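Local structure of mandelate racemase/muconate lactonizing enzyme (Roseovarius nubinhibens, 2QDD) at residues A69-L74 with S105-A110; P76-L81 with R91-Q96; R84-V89 with G273-R278. The protein is of unknown specific function but belongs to the magnesium-dependent mandelate racemase/muconate lactonizing enzyme family of the enolase superfamily and probably acts as an enzyme of that kind. All coordinates share one frame; numbering follows the deposited sequence.

Contact 1: A69-L74 with S105-A110; sequences AGIATL and SPIDMA
Leu74 and Ile107 carry this contact, one delta methyl against another: CD1 of Leu74 lies 3.8 Å from CD1 of Ile107, and the two side chains meet at a slant. Ile71, one turn before Leu74 on the same helix, adds a looser touch, its CG1 4.5 Å from that same CD1 of Ile107. A single methyl therefore reaches across to two residues spaced three apart, and the interaction is purely apolar, without a hydrogen bond between the segments. The backbones stay well apart, with the CA atoms of Ile71 and Ile107 8.3 Å from each other, and side chains from both helices share the space between. Ile107 reaches in by swinging CG1 away from its own carbonyl carbon (chi1 -57°) and carrying CD1 onward in an extended chain (chi2 160°). Further out, Met93 of helix 86-96 packs on Ile107, and Gln96 of the same helix on Leu74. All three touching residues are buried. Helices 64-78 and 101-119 thus come together over the antiparallel sheet of the N-terminal domain, where Thr36 and Leu38 of strand 29-42 lie against Ile71 and Ile107, with helix 86-96 packing against both helices.

Contact 2: P76-L81 with R91-Q96; sequences PHLLGL and RVMDLQ
His77 and Gln96 stack flat on each other, and Gln96 is the side chain to follow. Its CB lies on the side of the helix facing His77, and CG comes in over the imidazole, 3.9 Å from the ring centroid of His77 and 21° off the ring normal, a CH-pi contact. The chain then bends (chi2 -58°), which lays the amide along the ring: the two planes are only 9° apart. CD of Gln96 sits 3.5 Å from CD2 of His77, and NE2 of Gln96 3.9 Å from the same CD2. OE1 of Gln96 rests over the rim of the same face, 3.3 Å from NE2 of His77, but the angle is too poor for a hydrogen bond. Pro76 CB lies toward the rim of the opposite ring face. Earlier on helix 86-96, Val92 CG1 meets Leu81 CD1 tip to tip at 4.2 Å, and Met93 CG packs at 3.8 Å on Leu78 CD2. His57 of the second subunit meets the His77 ring too, and its ND1 hydrogen-bonds to Gln96 O. These are two consecutive helices of the enolase-type N-terminal domain: helix 64-78 ends in a type II turn, Leu78 to Leu81, and the chain then leads into helix 86-96.

Contact 3: R84-V89 with G273-R278; sequences RSLDHV and GLTRAR
Thr275 presents its two branches to two neighbouring residues of helix 86-96, its side chain running at a slant to both. The methyl CG2 faces the carboxylate of Asp87, 3.4 Å from OD1, while the hydroxyl OG1 lies 4.0 Å from CD2 of Leu86; neither touch is a hydrogen bond. With CG2 anti to the backbone N and OG1 anti to the carbonyl carbon (chi1 -60°), the hydroxyl is placed for its stronger partners, Asp108 and Trp112 of helix 101-119, to which it hydrogen-bonds. The polar link between the segments is indirect, through one water: it donates to Asp87 O at 2.9 Å and accepts from Arg276 NH1 at 2.9 Å, lying at the edge of the guanidinium and in its plane. That same NH1 also forms a salt bridge with Asp94. Asp87 OD1 stays 5.1 Å from Arg276 NH2, too far for a salt bridge; its other oxygen, OD2, faces Arg278 of the third subunit at long range. What results is an interdomain contact, the start of a helix in the N-terminal capping domain set against the start of helix 274-287 of the TIM-barrel-like C-terminal domain, the two-domain build of the enolase superfamily.

Contacts 1 and 2 both draw on helix 64-78 and lie within the N-terminal domain, while contact 3 reaches from helix 86-96, also used by contact 2, to the barrel domain. Contact 1 is buried and wholly apolar; contact 2, partly exposed at its His77 end, mixes apolar packing with a flat stack; contact 3 is buried and combines side-chain packing with a water bridge. The first two border the second subunit, contact 3 the third. Met93 SD joins contacts 1 and 2, packing 3.7 Å from Ile107 CG2. Acidic side chains tie both to contact 3, and Asp108 of segment 105-110 also takes a hydrogen bond from Leu274 N.

Contact 1: A69-L74 with S105-A110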
loop_
_atom_site.group_PDB
_atom_site.type_symbol
_atom_site.label_atom_id
_atom_site.label_comp_id
_atom_site.label_asym_id
_atom_site.label_seq_id
_atom_site.Cartn_x
_atom_site.Cartn_y
_atom_site.Cartn_z
ATOM N N ALA A 69 6.520 10.266 43.137
ATOM C CA ALA A 69 5.512 11.311 42.876
ATOM C C ALA A 69 4.252 10.775 42.207
ATOM O O ALA A 69 3.145 11.201 42.528
ATOM C CB ALA A 69 6.108 12.457 42.056
ATOM N N GLY A 70 4.430 9.832 41.283
ATOM C CA GLY A 70 3.315 9.147 40.638
ATOM C C GLY A 70 2.476 8.315 41.587
ATOM O O GLY A 70 1.243 8.354 41.515
ATOM N N ILE A 71 3.137 7.556 42.467
ATOM C CA ILE A 71 2.437 6.790 43.518
ATOM C C ILE A 71 1.584 7.685 44.442
ATOM O O ILE A 71 0.425 7.366 44.708
ATOM C CB ILE A 71 3.391 5.875 44.329
ATOM C CG1 ILE A 71 4.002 4.800 43.419
ATOM C CG2 ILE A 71 2.641 5.185 45.485
ATOM C CD1 ILE A 71 5.214 4.085 44.009
ATOM N N ALA A 72 2.155 8.812 44.877
ATOM C CA ALA A 72 1.429 9.865 45.605
ATOM C C ALA A 72 0.113 10.279 44.948
ATOM O O ALA A 72 -0.928 10.315 45.608
ATOM C CB ALA A 72 2.334 11.102 45.811
ATOM N N THR A 73 0.174 10.586 43.653
ATOM C CA THR A 73 -0.998 10.948 42.857
ATOM C C THR A 73 -2.027 9.817 42.770
ATOM O O THR A 73 -3.235 10.057 42.888
ATOM C CB THR A 73 -0.571 11.420 41.455
ATOM O OG1 THR A 73 0.053 12.701 41.566
ATOM C CG2 THR A 73 -1.756 11.532 40.504
ATOM N N LEU A 74 -1.546 8.588 42.594
ATOM C CA LEU A 74 -2.435 7.436 42.435
ATOM C C LEU A 74 -3.037 6.906 43.733
ATOM O O LEU A 74 -4.173 6.424 43.728
ATOM C CB LEU A 74 -1.753 6.310 41.660
ATOM C CG LEU A 74 -1.697 6.477 40.140
ATOM C CD1 LEU A 74 -0.744 5.452 39.554
ATOM C CD2 LEU A 74 -3.081 6.328 39.526
ATOM N N SER A 105 3.903 -0.146 37.164
ATOM C CA SER A 105 4.456 -1.502 37.216
ATOM C C SER A 105 4.613 -2.093 38.631
ATOM O O SER A 105 4.220 -3.231 38.855
ATOM C CB SER A 105 5.758 -1.604 36.398
ATOM O OG SER A 105 6.346 -2.894 36.480
ATOM N N PRO A 106 5.197 -1.324 39.596
ATOM C CA PRO A 106 5.176 -1.933 40.942
ATOM C C PRO A 106 3.804 -2.079 41.612
ATOM O O PRO A 106 3.630 -2.994 42.415
ATOM C CB PRO A 106 6.068 -0.998 41.768
ATOM C CG PRO A 106 6.012 0.298 41.077
ATOM C CD PRO A 106 5.914 -0.030 39.621
ATOM N N ILE A 107 2.851 -1.195 41.294
ATOM C CA ILE A 107 1.480 -1.318 41.797
ATOM C C ILE A 107 0.792 -2.580 41.282
ATOM O O ILE A 107 0.167 -3.316 42.052
ATOM C CB ILE A 107 0.613 -0.080 41.469
ATOM C CG1 ILE A 107 1.260 1.192 42.024
ATOM C CG2 ILE A 107 -0.807 -0.249 42.034
ATOM C CD1 ILE A 107 0.791 2.474 41.381
ATOM N N ASP A 108 0.924 -2.824 39.982
ATOM C CA ASP A 108 0.386 -4.025 39.348
ATOM C C ASP A 108 1.038 -5.315 39.867
ATOM O O ASP A 108 0.349 -6.307 40.113
ATOM C CB ASP A 108 0.532 -3.921 37.831
ATOM C CG ASP A 108 -0.067 -5.101 37.115
ATOM O OD1 ASP A 108 -1.309 -5.155 36.980
ATOM O OD2 ASP A 108 0.708 -5.981 36.697
ATOM N N MET A 109 2.361 -5.271 40.031
ATOM C CA MET A 109 3.184 -6.387 40.514
ATOM C C MET A 109 2.757 -6.842 41.915
ATOM O O MET A 109 2.683 -8.042 42.193
ATOM C CB MET A 109 4.654 -5.938 40.532
ATOM C CG MET A 109 5.694 -7.009 40.791
ATOM S SD MET A 109 7.354 -6.307 40.669
ATOM C CE MET A 109 8.143 -7.206 41.964
ATOM N N ALA A 110 2.465 -5.869 42.775
ATOM C CA ALA A 110 2.042 -6.123 44.148
ATOM C C ALA A 110 0.618 -6.657 44.246
ATOM O O ALA A 110 0.307 -7.433 45.153
ATOM C CB ALA A 110 2.200 -4.874 44.981
#

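Contact 2: P76-L81 with R91-Q96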
loop_
_atom_site.group_PDB
_atom_site.type_symbol
_atom_site.label_atom_id
_atom_site.label_comp_id
_atom_site.label_asym_id
_atom_site.label_seq_id
_atom_site.Cartn_x
_atom_site.Cartn_y
_atom_site.Cartn_z
ATOM N N PRO A 76 -4.647 7.904 46.638
ATOM C CA PRO A 76 -6.065 8.078 47.024
ATOM C C PRO A 76 -7.071 7.233 46.235
ATOM O O PRO A 76 -8.161 6.938 46.737
ATOM C CB PRO A 76 -6.326 9.569 46.757
ATOM C CG PRO A 76 -4.998 10.207 46.843
ATOM C CD PRO A 76 -4.031 9.204 46.293
ATOM N N HIS A 77 -6.700 6.850 45.015
ATOM C CA HIS A 77 -7.594 6.141 44.114
ATOM C C HIS A 77 -7.442 4.632 44.209
ATOM O O HIS A 77 -8.375 3.893 43.897
ATOM C CB HIS A 77 -7.401 6.650 42.686
ATOM C CG HIS A 77 -7.569 8.134 42.564
ATOM N ND1 HIS A 77 -6.502 9.009 42.563
ATOM C CD2 HIS A 77 -8.684 8.900 42.478
ATOM C CE1 HIS A 77 -6.951 10.247 42.463
ATOM N NE2 HIS A 77 -8.271 10.209 42.409
ATOM N N LEU A 78 -6.270 4.185 44.658
ATOM C CA LEU A 78 -5.985 2.763 44.867
ATOM C C LEU A 78 -6.508 2.234 46.199
ATOM O O LEU A 78 -6.879 1.061 46.305
ATOM C CB LEU A 78 -4.482 2.494 44.776
ATOM C CG LEU A 78 -3.805 2.851 43.455
ATOM C CD1 LEU A 78 -2.295 2.879 43.637
ATOM C CD2 LEU A 78 -4.215 1.888 42.344
ATOM N N LEU A 79 -6.506 3.100 47.212
ATOM C CA LEU A 79 -7.168 2.830 48.487
ATOM C C LEU A 79 -8.642 2.485 48.270
ATOM O O LEU A 79 -9.377 3.230 47.615
ATOM C CB LEU A 79 -7.029 4.040 49.421
ATOM C CG LEU A 79 -5.951 4.104 50.515
ATOM C CD1 LEU A 79 -4.786 3.121 50.341
ATOM C CD2 LEU A 79 -5.443 5.528 50.669
ATOM N N GLY A 80 -9.051 1.334 48.795
ATOM C CA GLY A 80 -10.432 0.881 48.676
ATOM C C GLY A 80 -10.723 -0.069 47.526
ATOM O O GLY A 80 -11.805 -0.659 47.467
ATOM N N LEU A 81 -9.774 -0.213 46.603
ATOM C CA LEU A 81 -9.924 -1.155 45.492
ATOM C C LEU A 81 -9.759 -2.598 45.966
ATOM O O LEU A 81 -8.988 -2.871 46.894
ATOM C CB LEU A 81 -8.918 -0.862 44.371
ATOM C CG LEU A 81 -8.957 0.467 43.614
ATOM C CD1 LEU A 81 -7.925 0.462 42.499
ATOM C CD2 LEU A 81 -10.330 0.796 43.059
ATOM N N ARG A 91 -7.227 -0.266 34.788
ATOM C CA ARG A 91 -8.148 0.749 34.271
ATOM C C ARG A 91 -8.213 2.022 35.111
ATOM O O ARG A 91 -8.131 3.121 34.568
ATOM C CB ARG A 91 -9.553 0.168 34.093
ATOM C CG ARG A 91 -9.693 -0.705 32.861
ATOM C CD ARG A 91 -11.148 -1.002 32.542
ATOM N NE ARG A 91 -11.747 -1.995 33.438
ATOM C CZ ARG A 91 -11.627 -3.319 33.316
ATOM N NH1 ARG A 91 -10.906 -3.858 32.333
ATOM N NH2 ARG A 91 -12.232 -4.113 34.195
ATOM N N VAL A 92 -8.363 1.861 36.424
ATOM C CA VAL A 92 -8.340 2.980 37.372
ATOM C C VAL A 92 -7.035 3.781 37.299
ATOM O O VAL A 92 -7.074 5.004 37.148
ATOM C CB VAL A 92 -8.642 2.506 38.824
ATOM C CG1 VAL A 92 -8.385 3.624 39.835
ATOM C CG2 VAL A 92 -10.092 2.012 38.928
ATOM N N MET A 93 -5.893 3.088 37.376
ATOM C CA MET A 93 -4.576 3.713 37.197
ATOM C C MET A 93 -4.442 4.499 35.884
ATOM O O MET A 93 -3.911 5.610 35.882
ATOM C CB MET A 93 -3.451 2.675 37.284
ATOM C CG MET A 93 -3.259 2.028 38.652
ATOM S SD MET A 93 -1.645 1.232 38.803
ATOM C CE MET A 93 -1.847 -0.221 37.771
ATOM N N ASP A 94 -4.929 3.920 34.785
ATOM C CA ASP A 94 -4.878 4.568 33.464
ATOM C C ASP A 94 -5.828 5.762 33.356
ATOM O O ASP A 94 -5.547 6.720 32.642
ATOM C CB ASP A 94 -5.188 3.563 32.348
ATOM C CG ASP A 94 -4.057 2.562 32.115
ATOM O OD1 ASP A 94 -2.899 2.830 32.498
ATOM O OD2 ASP A 94 -4.332 1.496 31.529
ATOM N N LEU A 95 -6.950 5.682 34.062
ATOM C CA LEU A 95 -7.908 6.780 34.179
ATOM C C LEU A 95 -7.330 7.953 34.970
ATOM O O LEU A 95 -7.526 9.115 34.608
ATOM C CB LEU A 95 -9.186 6.286 34.864
ATOM C CG LEU A 95 -10.526 6.576 34.196
ATOM C CD1 LEU A 95 -11.526 5.473 34.527
ATOM C CD2 LEU A 95 -11.058 7.937 34.621
ATOM N N GLN A 96 -6.616 7.639 36.050
ATOM C CA GLN A 96 -6.247 8.645 37.039
ATOM C C GLN A 96 -4.880 9.247 36.769
ATOM O O GLN A 96 -4.585 10.353 37.218
ATOM C CB GLN A 96 -6.316 8.077 38.462
ATOM C CG GLN A 96 -7.733 7.717 38.955
ATOM C CD GLN A 96 -8.715 8.888 38.950
ATOM O OE1 GLN A 96 -8.333 10.051 39.082
ATOM N NE2 GLN A 96 -9.993 8.574 38.804
#

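Contact 3: R84-V89 with G273-R278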
loop_
_atom_site.group_PDB
_atom_site.type_symbol
_atom_site.label_atom_id
_atom_site.label_comp_id
_atom_site.label_asym_id
_atom_site.label_seq_id
_atom_site.Cartn_x
_atom_site.Cartn_y
_atom_site.Cartn_z
ATOM N N ARG A 84 -7.734 -8.010 43.693
ATOM C CA ARG A 84 -7.923 -9.252 42.945
ATOM C C ARG A 84 -8.456 -8.990 41.539
ATOM O O ARG A 84 -8.177 -9.758 40.612
ATOM C CB ARG A 84 -8.871 -10.194 43.692
ATOM C CG ARG A 84 -8.327 -10.701 45.029
ATOM C CD ARG A 84 -9.395 -11.417 45.845
ATOM N NE ARG A 84 -10.531 -10.547 46.148
ATOM C CZ ARG A 84 -11.653 -10.939 46.748
ATOM N NH1 ARG A 84 -11.808 -12.202 47.138
ATOM N NH2 ARG A 84 -12.626 -10.060 46.958
ATOM N N SER A 85 -9.235 -7.916 41.395
ATOM C CA SER A 85 -9.761 -7.485 40.103
ATOM C C SER A 85 -8.709 -6.690 39.334
ATOM O O SER A 85 -8.712 -5.460 39.359
ATOM C CB SER A 85 -11.020 -6.636 40.303
ATOM O OG SER A 85 -12.121 -7.437 40.701
ATOM N N LEU A 86 -7.813 -7.407 38.657
ATOM C CA LEU A 86 -6.538 -6.852 38.195
ATOM C C LEU A 86 -6.664 -5.918 36.994
ATOM O O LEU A 86 -6.037 -4.857 36.968
ATOM C CB LEU A 86 -5.554 -7.969 37.864
ATOM C CG LEU A 86 -4.599 -8.343 38.987
ATOM C CD1 LEU A 86 -4.060 -9.720 38.732
ATOM C CD2 LEU A 86 -3.466 -7.336 39.045
ATOM N N ASP A 87 -7.473 -6.317 36.012
ATOM C CA ASP A 87 -7.771 -5.473 34.863
ATOM C C ASP A 87 -8.446 -4.177 35.292
ATOM O O ASP A 87 -8.160 -3.118 34.737
ATOM C CB ASP A 87 -8.640 -6.213 33.844
ATOM C CG ASP A 87 -7.911 -7.369 33.171
ATOM O OD1 ASP A 87 -6.770 -7.185 32.691
ATOM O OD2 ASP A 87 -8.490 -8.473 33.111
ATOM N N HIS A 88 -9.327 -4.267 36.289
ATOM C CA HIS A 88 -9.988 -3.089 36.856
ATOM C C HIS A 88 -9.026 -2.118 37.544
ATOM O O HIS A 88 -9.145 -0.909 37.372
ATOM C CB HIS A 88 -11.091 -3.505 37.827
ATOM C CG HIS A 88 -11.660 -2.364 38.609
ATOM N ND1 HIS A 88 -12.498 -1.426 38.047
ATOM C CD2 HIS A 88 -11.509 -2.007 39.906
ATOM C CE1 HIS A 88 -12.844 -0.542 38.966
ATOM N NE2 HIS A 88 -12.257 -0.872 40.103
ATOM N N VAL A 89 -8.084 -2.657 38.317
ATOM C CA VAL A 89 -7.038 -1.862 38.961
ATOM C C VAL A 89 -6.213 -1.100 37.917
ATOM O O VAL A 89 -5.936 0.091 38.091
ATOM C CB VAL A 89 -6.141 -2.746 39.886
ATOM C CG1 VAL A 89 -4.850 -2.025 40.299
ATOM C CG2 VAL A 89 -6.917 -3.169 41.122
ATOM N N GLY A 273 3.609 -3.061 33.840
ATOM C CA GLY A 273 3.286 -4.139 34.764
ATOM C C GLY A 273 3.135 -5.488 34.100
ATOM O O GLY A 273 3.453 -5.653 32.925
ATOM N N LEU A 274 2.641 -6.446 34.874
ATOM C CA LEU A 274 2.562 -7.836 34.472
ATOM C C LEU A 274 1.311 -8.079 33.636
ATOM O O LEU A 274 1.326 -8.903 32.720
ATOM C CB LEU A 274 2.520 -8.714 35.723
ATOM C CG LEU A 274 3.547 -9.807 36.014
ATOM C CD1 LEU A 274 4.885 -9.611 35.294
ATOM C CD2 LEU A 274 3.751 -9.886 37.524
ATOM N N THR A 275 0.229 -7.378 33.977
ATOM C CA THR A 275 -1.031 -7.430 33.227
ATOM C C THR A 275 -0.839 -6.973 31.776
ATOM O O THR A 275 -1.280 -7.653 30.845
ATOM C CB THR A 275 -2.120 -6.572 33.920
ATOM O OG1 THR A 275 -2.350 -7.069 35.245
ATOM C CG2 THR A 275 -3.434 -6.592 33.136
ATOM N N ARG A 276 -0.167 -5.834 31.597
ATOM C CA ARG A 276 0.142 -5.314 30.268
ATOM C C ARG A 276 1.177 -6.185 29.546
ATOM O O ARG A 276 1.046 -6.438 28.351
ATOM C CB ARG A 276 0.606 -3.855 30.347
ATOM C CG ARG A 276 -0.455 -2.861 30.872
ATOM C CD ARG A 276 -1.467 -2.461 29.808
ATOM N NE ARG A 276 -2.534 -1.615 30.346
ATOM C CZ ARG A 276 -3.716 -2.059 30.777
ATOM N NH1 ARG A 276 -4.615 -1.201 31.242
ATOM N NH2 ARG A 276 -4.008 -3.352 30.749
ATOM N N ALA A 277 2.179 -6.659 30.283
ATOM C CA ALA A 277 3.241 -7.510 29.721
ATOM C C ALA A 277 2.751 -8.875 29.235
ATOM O O ALA A 277 3.218 -9.361 28.210
ATOM C CB ALA A 277 4.378 -7.671 30.703
ATOM N N ARG A 278 1.789 -9.459 29.950
ATOM C CA ARG A 278 1.159 -10.731 29.558
ATOM C C ARG A 278 0.372 -10.649 28.244
ATOM O O ARG A 278 0.454 -11.562 27.411
ATOM C CB ARG A 278 0.246 -11.247 30.677
ATOM C CG ARG A 278 -0.385 -12.608 30.421
ATOM C CD ARG A 278 -1.895 -12.533 30.554
ATOM N NE ARG A 278 -2.406 -13.484 31.538
ATOM C CZ ARG A 278 -3.387 -13.220 32.398
ATOM N NH1 ARG A 278 -3.784 -14.149 33.257
ATOM N NH2 ARG A 278 -3.974 -12.027 32.405
HETATM O O HOH W 1 -6.981 -2.668 32.107
#